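Local coordinates for putative regulatory protein SCO4313 (Streptomyces coelicolor, PDB 2OI8) that probably acts as a TetR-family transcriptional regulator, binding DNA through an N-terminal helix-turn-helix and pairing two subunits through its C-terminal helical domain, at residues A[19-24]-A[55-60]; A[32-37]-A[113-118]; A[77-82]-A[133-138]; A[99-104]-A[189-194]; A[129-134]-A[178-183]. One frame throughout, in Å; residues are numbered along the deposited sequence.

How the contacts relate
The five contacts run from the DNA-binding end to the dimer-forming core. Contact 1 packs the helix 14-32 against the end of the predicted helix-turn-helix. Contact 2, its centre about 15 Å away, joins that region to the C-terminal domain; R60, at the end of segment 55-60, touches contact 2, with R60 CD 3.2 Å from L37 O. Contacts 3 and 5 share A133 and V134 on helix 129-139; their centres are about 8 Å apart, and about 30 Å from that of contact 1. Contacts 3 and 4 touch where S78 OG lies 3.8 Å from W99 CB. Contacts 4 and 5 both use helix 170-191. Contacts 2, 4 and 5 reach the second subunit, whereas contacts 1 and 3 stay within one chain.

Contact 1: residues A[19-24]-A[55-60]; sequences AEIKDH and RYFDGR
The phenyl ring of F57 meets I21 and K22 with adjoining corners, and both approach it obliquely. I21 CG2 lies 3.9 Å from F57 CE2 and nearly as close to F57 CD2, while I21 CB stands 4.1 Å from F57 CE2. At the next corner, K22 CG comes within 4.1 Å of F57 CZ, the lysine chain crossing the phenylalanine at about a right angle. The branch of I21 that does the touching is the methyl anti to its backbone N; CG1 takes the place beside that N and lies farther from the ring. F57 is the last residue of the predicted helix-turn-helix motif, and its ring packs back on helix 14-32, the first helix of the TetR-type DNA-binding domain. L63 and E66 of helix 60-84 also touch this ring, which is thus buried where the motif leads into the long connecting helix. With an alanine at F57, I21 CG2 and K22 CG would probably lose their aromatic partner, opening a gap between helix 14-32 and the loop that carries the ring. Only the aliphatic part of K22 is used here: its chain bends at chi3 (-65°) and its NZ forms a salt bridge with D70. Just past the ring, D58 centres an inverse gamma turn, closed by G59 N on F57 O at 2.7 Å, and G59 is the N-cap of helix 60-84.

Contact 2: residues A[32-37]-A[113-118]; sequences AGASAL and TPVPGY
V115 is where 113-118 first meets the loop 32-37, and it spreads its two methyls over A34 and S35. V115 CG2 sits 3.5 Å from A34 CB, while V115 CG1 reaches S35 CB at 3.7 Å and comes almost as near to S35 N. With CG1 anti to the backbone N (chi1 -179°) and CG2 beside that N, the valine gives one branch to each of two successive residues. P116 continues the surface: its CD, at the nitrogen end of the ring, lies 3.7 Å from S35 OG and 3.8 Å from S35 CB. Here the serine offers the proline ring its hydroxyl oxygen as well as its CB, and no hydrogen bond joins the two segments. The contact bridges the DNA-binding domain, at the loop leading from helix 14-32 into the predicted helix-turn-helix, and the C-terminal domain, just after helix 104-111. It is a junction of the kind through which TetR-type repressors are thought to pass changes from the ligand-binding core to the DNA-binding head, as may be so here. G117 then takes the third place of a type II beta turn, its phi of 88° suiting that position, and Y118 N closes the turn on V115 O at 3.2 Å. Y118 turns to helix 60-84, its OH hydrogen-bonded to T65 OG1. The second subunit lies close by: its A32 packs on S35, and its T31 on P116.

Contact 3: residues A[77-82]-A[133-138]; sequences DSLRAA and AVIVDA
V134 carries the contact to L79 and R80, one methyl to each. From its CB, which points toward helix 60-84, the side chain forks at once. CG1, anti to the backbone N (chi1 -179°), approaches the backbone of the other helix and lies 3.9 Å from L79 O; CG2, beside the N, lies 4.1 Å from R80 CG, valine and arginine crossing at about a right angle. At the next residue along, I135 meets L79 obliquely, the two touching by their ends with L79 CD2 3.8 Å from I135 CD1. R80 lends its aliphatic part alone: beyond CG the chain bends at chi3 (-98°) and carries the guanidinium back to D77 on its own helix. R80 NH1 and NH2 both make weak hydrogen bonds to D77 OD1, the NH2 one at 3.0 Å and part of a salt bridge, so the charge is partnered along the helix rather than across the contact. The short segments run in the same general direction, 27° apart, with their axes 10.2 Å from one another at closest approach. Valine and arginine form the outer side of the interface; L79 and I135 are buried. On that inner side helix 170-191 packs on I135 through A176 and F179, and helix 89-102 sets L92 against both A82 and A138, binding the helices 60-84 and 129-139 into the C-terminal core.

Contact 4: residues A[99-104]-A[189-194]; sequences WALDDP and LELAGQ
L191 lies in the last turn of helix 170-191, within the Schellman motif that ends it at G193, and packs against the end of helix 89-102. Its two methyls divide the work. L191 CD2 lies 3.5 Å from L101 CD2 and 3.8 Å from P104 CG, wedged between the leucine tip and the proline ring; L191 CD1 turns inward, 3.8 Å from A100 O and 4.2 Å from A100 CB. The L191 side chain meets P104 at about a right angle. A glycine in place of L191 would probably leave L101 and P104 without their shared apolar partner and open a gap between the two helix ends. The partner segment turns sharply too: D103 N-caps helix 104-111, its OD1 bonded to R106 N, and Y107 and F108 of that helix also touch L191. Across the interface E190 pairs with R97 in a salt bridge. Beyond the leucine, G193 N bonds E190 O and Q194 N bonds L189 O at 3.0 Å, and Q194 OE1 reaches Y72 OH of the second subunit. Such a Schellman ending, with a glycine at positive phi, is a common way to terminate a helix.

Contact 5: residues A[129-134]-A[178-183]; sequences AETMAV and SFWSRL
W180 lies against T131 and M132, and takes each at a different part of its indole. M132, a selenomethionine, sets SE above the face of the five-membered ring, 4.6 Å from its centroid and 19° off the normal, a Met-aromatic contact at some distance; its CG also lies over one face of the indole. T131 meets the far end of the six-membered ring obliquely, with T131 CG2 at 3.7 Å from W180 CH2 and 4.0 Å from W180 CZ3. Torsions bring these groups together: the indole extends from helix 170-191 with CG anti to the backbone N (chi1 -160°), and T131 likewise holds its methyl anti to N, with OG1 beside it. All three residues are buried, and no hydrogen bond spans the segments. One shell out, H184 stands edge-to-face with the W180 ring, while Q75 of helix 60-84 touches both W180 and T131. L79 of the same helix also touches T131. The second subunit packs here as well: its M198 on M132 and its L189 on W180. On the tryptophan's own helix, R182 forms a salt bridge to E209 of the second subunit, which also accepts a hydrogen bond from S178. Helix 170-191 thus joins the core to the dimer interface, consistent with the C-terminal helical bundle through which TetR-family proteins pair.

Contact 1: residues A[19-24]-A[55-60]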
# COMPACT_ATOMS: atom_id res chain seq x y z
N ALA A 19 13.00 18.89 15.45
CA ALA A 19 13.50 17.56 15.11
C ALA A 19 13.20 16.55 16.22
O ALA A 19 12.85 15.42 15.93
CB ALA A 19 14.97 17.59 14.75
N GLU A 20 13.31 16.97 17.48
CA GLU A 20 12.88 16.13 18.59
C GLU A 20 11.38 15.88 18.59
O GLU A 20 10.93 14.76 18.86
CB GLU A 20 13.29 16.74 19.92
CG GLU A 20 14.67 16.34 20.35
CD GLU A 20 14.70 14.95 21.00
OE1 GLU A 20 14.81 13.93 20.25
OE2 GLU A 20 14.64 14.89 22.25
N ILE A 21 10.60 16.94 18.31
CA ILE A 21 9.15 16.83 18.24
C ILE A 21 8.82 15.77 17.20
O ILE A 21 8.04 14.86 17.47
CB ILE A 21 8.44 18.10 17.74
CG1 ILE A 21 8.93 19.38 18.43
CG2 ILE A 21 6.90 17.93 17.83
CD1 ILE A 21 8.63 19.49 19.86
N LYS A 22 9.42 15.92 16.01
CA LYS A 22 9.17 15.04 14.88
C LYS A 22 9.55 13.62 15.21
O LYS A 22 8.76 12.70 14.93
CB LYS A 22 9.86 15.54 13.61
CG LYS A 22 9.11 16.72 13.01
CD LYS A 22 9.54 17.08 11.62
CE LYS A 22 10.99 17.57 11.60
NZ LYS A 22 11.24 18.25 10.31
N ASP A 23 10.73 13.44 15.82
CA ASP A 23 11.14 12.16 16.40
C ASP A 23 10.05 11.53 17.27
O ASP A 23 9.66 10.40 17.00
CB ASP A 23 12.42 12.30 17.23
CG ASP A 23 13.67 12.02 16.42
OD1 ASP A 23 13.57 11.88 15.18
OD2 ASP A 23 14.76 11.93 17.02
N HIS A 24 9.55 12.22 18.28
CA HIS A 24 8.51 11.60 19.11
C HIS A 24 7.25 11.29 18.34
O HIS A 24 6.55 10.34 18.66
CB HIS A 24 8.19 12.43 20.36
CG HIS A 24 9.36 12.60 21.26
ND1 HIS A 24 9.99 11.52 21.85
CD2 HIS A 24 10.08 13.69 21.60
CE1 HIS A 24 11.02 11.95 22.55
NE2 HIS A 24 11.10 13.27 22.42
N ARG A 55 3.33 26.43 19.48
CA ARG A 55 4.21 27.47 18.96
C ARG A 55 5.33 26.90 18.06
O ARG A 55 6.08 27.66 17.45
CB ARG A 55 4.77 28.37 20.12
N TYR A 56 5.41 25.57 17.96
CA TYR A 56 6.22 24.86 16.95
C TYR A 56 5.44 24.26 15.77
O TYR A 56 5.95 24.19 14.66
CB TYR A 56 7.03 23.73 17.57
CG TYR A 56 8.22 24.20 18.38
CD1 TYR A 56 9.42 24.53 17.76
CD2 TYR A 56 8.14 24.28 19.76
CE1 TYR A 56 10.52 24.96 18.52
CE2 TYR A 56 9.20 24.69 20.51
CZ TYR A 56 10.39 25.04 19.89
OH TYR A 56 11.43 25.45 20.66
N PHE A 57 4.23 23.77 16.03
CA PHE A 57 3.35 23.26 14.98
C PHE A 57 1.94 23.67 15.33
O PHE A 57 1.37 23.20 16.32
CB PHE A 57 3.44 21.74 14.86
CG PHE A 57 4.75 21.27 14.31
CD1 PHE A 57 5.04 21.40 12.94
CD2 PHE A 57 5.72 20.70 15.16
CE1 PHE A 57 6.29 20.98 12.42
CE2 PHE A 57 6.96 20.26 14.65
CZ PHE A 57 7.24 20.40 13.26
N ASP A 58 1.38 24.57 14.54
CA ASP A 58 0.03 25.02 14.80
C ASP A 58 -0.96 23.93 14.38
O ASP A 58 -1.65 24.07 13.38
CB ASP A 58 -0.26 26.34 14.11
CG ASP A 58 -1.65 26.86 14.42
OD1 ASP A 58 -2.27 26.33 15.38
OD2 ASP A 58 -2.14 27.77 13.70
N GLY A 59 -1.00 22.83 15.13
CA GLY A 59 -1.97 21.76 14.90
C GLY A 59 -1.39 20.52 14.28
O GLY A 59 -0.37 20.57 13.59
N ARG A 60 -2.09 19.41 14.49
CA ARG A 60 -1.69 18.10 14.03
C ARG A 60 -1.43 18.02 12.52
O ARG A 60 -0.57 17.25 12.08
CB ARG A 60 -2.74 17.06 14.46
CG ARG A 60 -2.56 15.63 13.85
CD ARG A 60 -3.72 14.72 14.25
NE ARG A 60 -4.33 13.98 13.14
CZ ARG A 60 -5.22 14.51 12.30
NH1 ARG A 60 -5.57 15.78 12.41
NH2 ARG A 60 -5.76 13.79 11.33

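Contact 2: residues A[32-37]-A[113-118]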
# COMPACT_ATOMS: atom_id res chain seq x y z
N ALA A 32 0.96 3.89 17.98
CA ALA A 32 -0.50 4.12 18.02
C ALA A 32 -1.16 4.53 16.69
O ALA A 32 -2.39 4.68 16.63
CB ALA A 32 -0.86 5.11 19.12
N GLY A 33 -0.35 4.72 15.66
CA GLY A 33 -0.85 5.05 14.33
C GLY A 33 -1.10 6.53 14.13
O GLY A 33 -1.58 7.22 15.03
N ALA A 34 -0.78 7.01 12.94
CA ALA A 34 -1.12 8.38 12.56
C ALA A 34 -2.59 8.60 12.91
O ALA A 34 -3.35 7.63 13.03
CB ALA A 34 -0.88 8.59 11.08
N SER A 35 -3.01 9.85 13.10
CA SER A 35 -4.45 10.14 13.39
C SER A 35 -4.74 10.05 14.88
O SER A 35 -5.32 10.97 15.46
CB SER A 35 -5.41 9.24 12.59
OG SER A 35 -6.75 9.70 12.63
N ALA A 36 -4.33 8.94 15.50
CA ALA A 36 -4.23 8.87 16.95
C ALA A 36 -3.10 9.79 17.40
O ALA A 36 -2.98 10.09 18.59
CB ALA A 36 -3.96 7.44 17.40
N LEU A 37 -2.29 10.22 16.45
CA LEU A 37 -1.14 11.11 16.73
C LEU A 37 -1.56 12.47 17.31
O LEU A 37 -2.35 13.18 16.71
CB LEU A 37 -0.35 11.29 15.43
CG LEU A 37 0.69 12.40 15.28
CD1 LEU A 37 1.83 12.28 16.31
CD2 LEU A 37 1.22 12.37 13.87
N THR A 113 -2.02 3.61 4.20
CA THR A 113 -3.34 4.06 4.54
C THR A 113 -3.36 5.56 4.80
O THR A 113 -2.64 6.05 5.67
CB THR A 113 -3.82 3.27 5.76
OG1 THR A 113 -3.61 1.87 5.51
CG2 THR A 113 -5.31 3.57 6.07
N PRO A 114 -4.20 6.30 4.07
CA PRO A 114 -4.27 7.76 4.23
C PRO A 114 -4.65 8.12 5.67
O PRO A 114 -5.34 7.35 6.35
CB PRO A 114 -5.42 8.18 3.30
CG PRO A 114 -5.80 6.99 2.48
CD PRO A 114 -5.20 5.77 3.11
N VAL A 115 -4.24 9.29 6.15
CA VAL A 115 -4.60 9.66 7.51
C VAL A 115 -5.98 10.30 7.50
O VAL A 115 -6.19 11.27 6.79
CB VAL A 115 -3.55 10.55 8.17
CG1 VAL A 115 -3.96 10.89 9.59
CG2 VAL A 115 -2.21 9.85 8.14
N PRO A 116 -6.94 9.71 8.23
CA PRO A 116 -8.33 10.17 8.21
C PRO A 116 -8.42 11.58 8.69
O PRO A 116 -7.80 11.93 9.69
CB PRO A 116 -9.02 9.27 9.23
CG PRO A 116 -8.18 8.06 9.29
CD PRO A 116 -6.77 8.55 9.13
N GLY A 117 -9.18 12.39 7.95
CA GLY A 117 -9.40 13.78 8.31
C GLY A 117 -8.36 14.73 7.74
O GLY A 117 -8.64 15.93 7.56
N TYR A 118 -7.16 14.21 7.44
CA TYR A 118 -6.05 15.05 6.99
C TYR A 118 -6.12 15.34 5.49
O TYR A 118 -6.14 14.42 4.67
CB TYR A 118 -4.70 14.39 7.32
CG TYR A 118 -3.52 15.07 6.66
CD1 TYR A 118 -2.96 16.21 7.22
CD2 TYR A 118 -2.98 14.59 5.47
CE1 TYR A 118 -1.88 16.86 6.62
CE2 TYR A 118 -1.90 15.22 4.86
CZ TYR A 118 -1.35 16.37 5.45
OH TYR A 118 -0.29 17.02 4.85

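Contact 3: residues A[77-82]-A[133-138]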
# COMPACT_ATOMS: atom_id res chain seq x y z
N ASP A 77 16.25 11.89 -2.05
CA ASP A 77 17.69 11.90 -1.81
C ASP A 77 18.27 10.56 -2.18
O ASP A 77 19.29 10.47 -2.86
CB ASP A 77 17.98 12.21 -0.34
CG ASP A 77 17.68 13.65 0.03
OD1 ASP A 77 17.29 14.45 -0.86
OD2 ASP A 77 17.82 13.99 1.22
N SER A 78 17.59 9.51 -1.73
CA SER A 78 17.98 8.15 -2.06
C SER A 78 18.13 7.99 -3.57
O SER A 78 19.17 7.54 -4.06
CB SER A 78 16.95 7.16 -1.50
OG SER A 78 17.38 5.83 -1.73
N LEU A 79 17.11 8.39 -4.31
CA LEU A 79 17.11 8.25 -5.76
C LEU A 79 18.05 9.19 -6.50
O LEU A 79 18.63 8.81 -7.51
CB LEU A 79 15.70 8.40 -6.31
CG LEU A 79 14.98 7.07 -6.44
CD1 LEU A 79 15.00 6.24 -5.16
CD2 LEU A 79 13.57 7.36 -6.84
N ARG A 80 18.20 10.41 -5.99
CA ARG A 80 19.14 11.33 -6.57
C ARG A 80 20.56 10.79 -6.49
O ARG A 80 21.29 10.78 -7.49
CB ARG A 80 19.02 12.72 -5.96
CG ARG A 80 17.99 13.58 -6.71
CD ARG A 80 18.07 15.08 -6.38
NE ARG A 80 17.07 15.46 -5.38
CZ ARG A 80 17.32 15.59 -4.07
NH1 ARG A 80 18.55 15.40 -3.58
NH2 ARG A 80 16.33 15.94 -3.26
N ALA A 81 20.94 10.30 -5.30
CA ALA A 81 22.28 9.75 -5.08
C ALA A 81 22.59 8.62 -6.06
O ALA A 81 23.71 8.49 -6.56
CB ALA A 81 22.42 9.28 -3.66
N ALA A 82 21.57 7.81 -6.36
CA ALA A 82 21.71 6.71 -7.31
C ALA A 82 21.96 7.20 -8.76
O ALA A 82 22.85 6.67 -9.44
CB ALA A 82 20.51 5.79 -7.23
N ALA A 133 10.85 12.85 -11.46
CA ALA A 133 11.68 13.40 -12.52
C ALA A 133 12.90 12.51 -12.81
O ALA A 133 13.26 12.29 -13.98
CB ALA A 133 12.12 14.82 -12.16
N VAL A 134 13.51 11.97 -11.75
CA VAL A 134 14.71 11.14 -11.87
C VAL A 134 14.42 9.87 -12.66
O VAL A 134 15.16 9.53 -13.56
CB VAL A 134 15.31 10.76 -10.49
CG1 VAL A 134 16.55 9.91 -10.66
CG2 VAL A 134 15.65 12.01 -9.68
N ILE A 135 13.33 9.18 -12.32
CA ILE A 135 12.95 7.95 -13.02
C ILE A 135 12.74 8.20 -14.51
O ILE A 135 13.21 7.43 -15.37
CB ILE A 135 11.62 7.33 -12.46
CG1 ILE A 135 11.67 7.12 -10.94
CG2 ILE A 135 11.24 6.05 -13.21
CD1 ILE A 135 12.93 6.45 -10.45
N VAL A 136 12.02 9.28 -14.79
CA VAL A 136 11.77 9.69 -16.16
C VAL A 136 13.13 9.86 -16.84
O VAL A 136 13.36 9.28 -17.92
CB VAL A 136 10.94 10.99 -16.23
CG1 VAL A 136 10.85 11.48 -17.66
CG2 VAL A 136 9.54 10.76 -15.66
N ASP A 137 14.02 10.62 -16.19
CA ASP A 137 15.37 10.83 -16.70
C ASP A 137 15.96 9.53 -17.21
O ASP A 137 16.33 9.43 -18.38
CB ASP A 137 16.28 11.47 -15.64
CG ASP A 137 15.96 12.93 -15.38
OD1 ASP A 137 15.11 13.51 -16.10
OD2 ASP A 137 16.57 13.51 -14.45
N ALA A 138 16.01 8.52 -16.34
CA ALA A 138 16.56 7.21 -16.71
C ALA A 138 15.85 6.58 -17.91
O ALA A 138 16.51 6.15 -18.87
CB ALA A 138 16.59 6.26 -15.52

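Contact 4: residues A[99-104]-A[189-194]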
# COMPACT_ATOMS: atom_id res chain seq x y z
N TRP A 99 15.53 2.17 0.75
CA TRP A 99 14.81 3.29 1.35
C TRP A 99 13.48 2.77 1.95
O TRP A 99 13.13 3.09 3.10
CB TRP A 99 14.57 4.41 0.34
CG TRP A 99 13.77 5.52 0.93
CD1 TRP A 99 14.24 6.60 1.61
CD2 TRP A 99 12.33 5.66 0.90
NE1 TRP A 99 13.20 7.40 2.02
CE2 TRP A 99 12.02 6.85 1.60
CE3 TRP A 99 11.29 4.89 0.37
CZ2 TRP A 99 10.71 7.29 1.77
CZ3 TRP A 99 10.00 5.33 0.54
CH2 TRP A 99 9.72 6.52 1.23
N ALA A 100 12.74 1.99 1.16
CA ALA A 100 11.51 1.37 1.64
C ALA A 100 11.78 0.48 2.85
O ALA A 100 11.14 0.61 3.90
CB ALA A 100 10.83 0.57 0.52
N LEU A 101 12.72 -0.43 2.71
CA LEU A 101 12.92 -1.40 3.78
C LEU A 101 13.63 -0.75 4.96
O LEU A 101 13.55 -1.24 6.07
CB LEU A 101 13.66 -2.65 3.28
CG LEU A 101 12.93 -3.47 2.21
CD1 LEU A 101 13.80 -4.62 1.72
CD2 LEU A 101 11.57 -4.01 2.69
N ASP A 102 14.30 0.36 4.73
CA ASP A 102 15.06 0.97 5.82
C ASP A 102 14.10 1.53 6.87
O ASP A 102 14.46 1.61 8.03
CB ASP A 102 16.05 2.03 5.33
CG ASP A 102 16.78 2.73 6.47
OD1 ASP A 102 17.47 2.07 7.30
OD2 ASP A 102 16.68 3.97 6.54
N ASP A 103 12.88 1.88 6.47
CA ASP A 103 11.92 2.54 7.38
C ASP A 103 10.49 2.35 6.89
O ASP A 103 9.91 3.25 6.25
CB ASP A 103 12.24 4.03 7.51
CG ASP A 103 11.45 4.71 8.60
OD1 ASP A 103 10.42 4.19 9.07
OD2 ASP A 103 11.84 5.81 9.00
N PRO A 104 9.89 1.18 7.18
CA PRO A 104 8.54 0.90 6.70
C PRO A 104 7.50 1.94 7.12
O PRO A 104 6.55 2.23 6.33
CB PRO A 104 8.21 -0.45 7.35
CG PRO A 104 9.56 -1.12 7.53
CD PRO A 104 10.41 0.07 7.99
N LEU A 189 3.44 -4.80 -0.80
CA LEU A 189 2.94 -6.15 -0.49
C LEU A 189 3.83 -6.83 0.48
O LEU A 189 3.34 -7.47 1.39
CB LEU A 189 2.74 -7.03 -1.72
CG LEU A 189 1.52 -6.71 -2.58
CD1 LEU A 189 1.52 -7.66 -3.76
CD2 LEU A 189 0.21 -6.86 -1.79
N GLU A 190 5.15 -6.70 0.33
CA GLU A 190 6.04 -7.31 1.33
C GLU A 190 5.99 -6.61 2.68
O GLU A 190 5.78 -7.27 3.70
CB GLU A 190 7.47 -7.58 0.84
CG GLU A 190 8.27 -6.45 0.29
CD GLU A 190 9.42 -6.95 -0.61
OE1 GLU A 190 10.03 -8.01 -0.30
OE2 GLU A 190 9.73 -6.29 -1.64
N LEU A 191 6.11 -5.28 2.68
CA LEU A 191 5.94 -4.45 3.89
C LEU A 191 4.56 -4.56 4.58
O LEU A 191 4.44 -4.34 5.78
CB LEU A 191 6.24 -2.98 3.57
CG LEU A 191 7.72 -2.66 3.25
CD1 LEU A 191 7.93 -1.14 3.03
CD2 LEU A 191 8.60 -3.12 4.41
N ALA A 192 3.51 -4.86 3.80
CA ALA A 192 2.17 -5.05 4.34
C ALA A 192 1.98 -6.46 4.90
O ALA A 192 0.90 -6.79 5.34
CB ALA A 192 1.11 -4.75 3.26
N GLY A 193 3.01 -7.30 4.83
CA GLY A 193 2.98 -8.63 5.41
C GLY A 193 2.33 -9.71 4.55
O GLY A 193 1.98 -10.78 5.07
N GLN A 194 2.20 -9.46 3.25
CA GLN A 194 1.41 -10.34 2.37
C GLN A 194 2.13 -11.55 1.77
O GLN A 194 1.49 -12.39 1.14
CB GLN A 194 0.72 -9.55 1.25
CG GLN A 194 -0.17 -8.47 1.78
CD GLN A 194 -1.31 -9.04 2.62
OE1 GLN A 194 -2.09 -9.88 2.15
NE2 GLN A 194 -1.42 -8.57 3.88

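Contact 5: residues A[129-134]-A[178-183]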
# COMPACT_ATOMS: atom_id res chain seq x y z
N ALA A 129 6.92 15.00 -7.46
CA ALA A 129 7.44 15.02 -8.83
C ALA A 129 8.96 15.09 -8.89
O ALA A 129 9.56 14.92 -9.96
CB ALA A 129 6.84 16.18 -9.62
N GLU A 130 9.56 15.36 -7.73
CA GLU A 130 11.02 15.43 -7.61
C GLU A 130 11.59 14.04 -7.86
O GLU A 130 12.27 13.81 -8.86
CB GLU A 130 11.43 15.96 -6.22
N THR A 131 11.27 13.12 -6.95
CA THR A 131 11.55 11.70 -7.11
C THR A 131 11.23 11.20 -8.54
O THR A 131 12.05 10.53 -9.17
CB THR A 131 10.78 10.87 -6.03
OG1 THR A 131 11.08 11.38 -4.72
CG2 THR A 131 11.16 9.41 -6.08
N MSE A 132 10.05 11.55 -9.05
CA MSE A 132 9.60 11.06 -10.36
C MSE A 132 10.32 11.64 -11.58
O MSE A 132 10.41 10.98 -12.61
CB MSE A 132 8.08 11.19 -10.48
CG MSE A 132 7.38 9.88 -10.12
SE MSE A 132 7.12 8.75 -11.71
CE MSE A 132 5.56 9.68 -12.40
N ALA A 133 10.85 12.85 -11.46
CA ALA A 133 11.68 13.40 -12.52
C ALA A 133 12.90 12.51 -12.81
O ALA A 133 13.26 12.29 -13.98
CB ALA A 133 12.12 14.82 -12.16
N VAL A 134 13.51 11.97 -11.75
CA VAL A 134 14.71 11.14 -11.87
C VAL A 134 14.42 9.87 -12.66
O VAL A 134 15.16 9.53 -13.56
CB VAL A 134 15.31 10.76 -10.49
CG1 VAL A 134 16.55 9.91 -10.66
CG2 VAL A 134 15.65 12.01 -9.68
N SER A 178 5.23 2.72 -14.94
CA SER A 178 5.31 1.25 -14.77
C SER A 178 6.37 0.78 -13.77
O SER A 178 6.15 -0.18 -13.02
CB SER A 178 5.57 0.56 -16.10
OG SER A 178 4.36 0.35 -16.79
N PHE A 179 7.52 1.44 -13.80
CA PHE A 179 8.57 1.19 -12.83
C PHE A 179 8.03 1.53 -11.43
O PHE A 179 8.11 0.73 -10.49
CB PHE A 179 9.78 2.05 -13.24
CG PHE A 179 10.91 2.10 -12.25
CD1 PHE A 179 10.85 2.96 -11.15
CD2 PHE A 179 12.06 1.35 -12.46
CE1 PHE A 179 11.90 3.02 -10.26
CE2 PHE A 179 13.13 1.42 -11.57
CZ PHE A 179 13.04 2.26 -10.47
N TRP A 180 7.46 2.72 -11.30
CA TRP A 180 6.90 3.19 -10.05
C TRP A 180 5.87 2.19 -9.49
O TRP A 180 5.97 1.75 -8.34
CB TRP A 180 6.23 4.54 -10.31
CG TRP A 180 6.00 5.39 -9.12
CD1 TRP A 180 4.82 5.93 -8.72
CD2 TRP A 180 6.98 5.81 -8.17
NE1 TRP A 180 4.99 6.67 -7.59
CE2 TRP A 180 6.31 6.61 -7.22
CE3 TRP A 180 8.35 5.60 -8.04
CZ2 TRP A 180 6.97 7.22 -6.14
CZ3 TRP A 180 9.02 6.20 -6.94
CH2 TRP A 180 8.32 6.99 -6.01
N SER A 181 4.91 1.80 -10.31
CA SER A 181 3.79 1.04 -9.79
C SER A 181 4.19 -0.40 -9.58
O SER A 181 3.86 -0.97 -8.57
CB SER A 181 2.59 1.15 -10.71
OG SER A 181 2.93 0.53 -11.93
N ARG A 182 4.89 -0.99 -10.54
CA ARG A 182 5.36 -2.37 -10.40
C ARG A 182 6.21 -2.65 -9.14
O ARG A 182 5.98 -3.65 -8.43
CB ARG A 182 6.09 -2.83 -11.67
CG ARG A 182 5.15 -3.05 -12.82
CD ARG A 182 5.81 -3.64 -14.05
NE ARG A 182 4.94 -3.48 -15.22
CZ ARG A 182 5.28 -3.80 -16.48
NH1 ARG A 182 6.47 -4.30 -16.75
NH2 ARG A 182 4.42 -3.61 -17.46
N LEU A 183 7.17 -1.77 -8.86
CA LEU A 183 8.07 -1.94 -7.70
C LEU A 183 7.45 -1.61 -6.33
O LEU A 183 7.83 -2.18 -5.28
CB LEU A 183 9.36 -1.12 -7.92
CG LEU A 183 10.12 -1.55 -9.18
CD1 LEU A 183 11.36 -0.72 -9.32
CD2 LEU A 183 10.47 -3.04 -9.18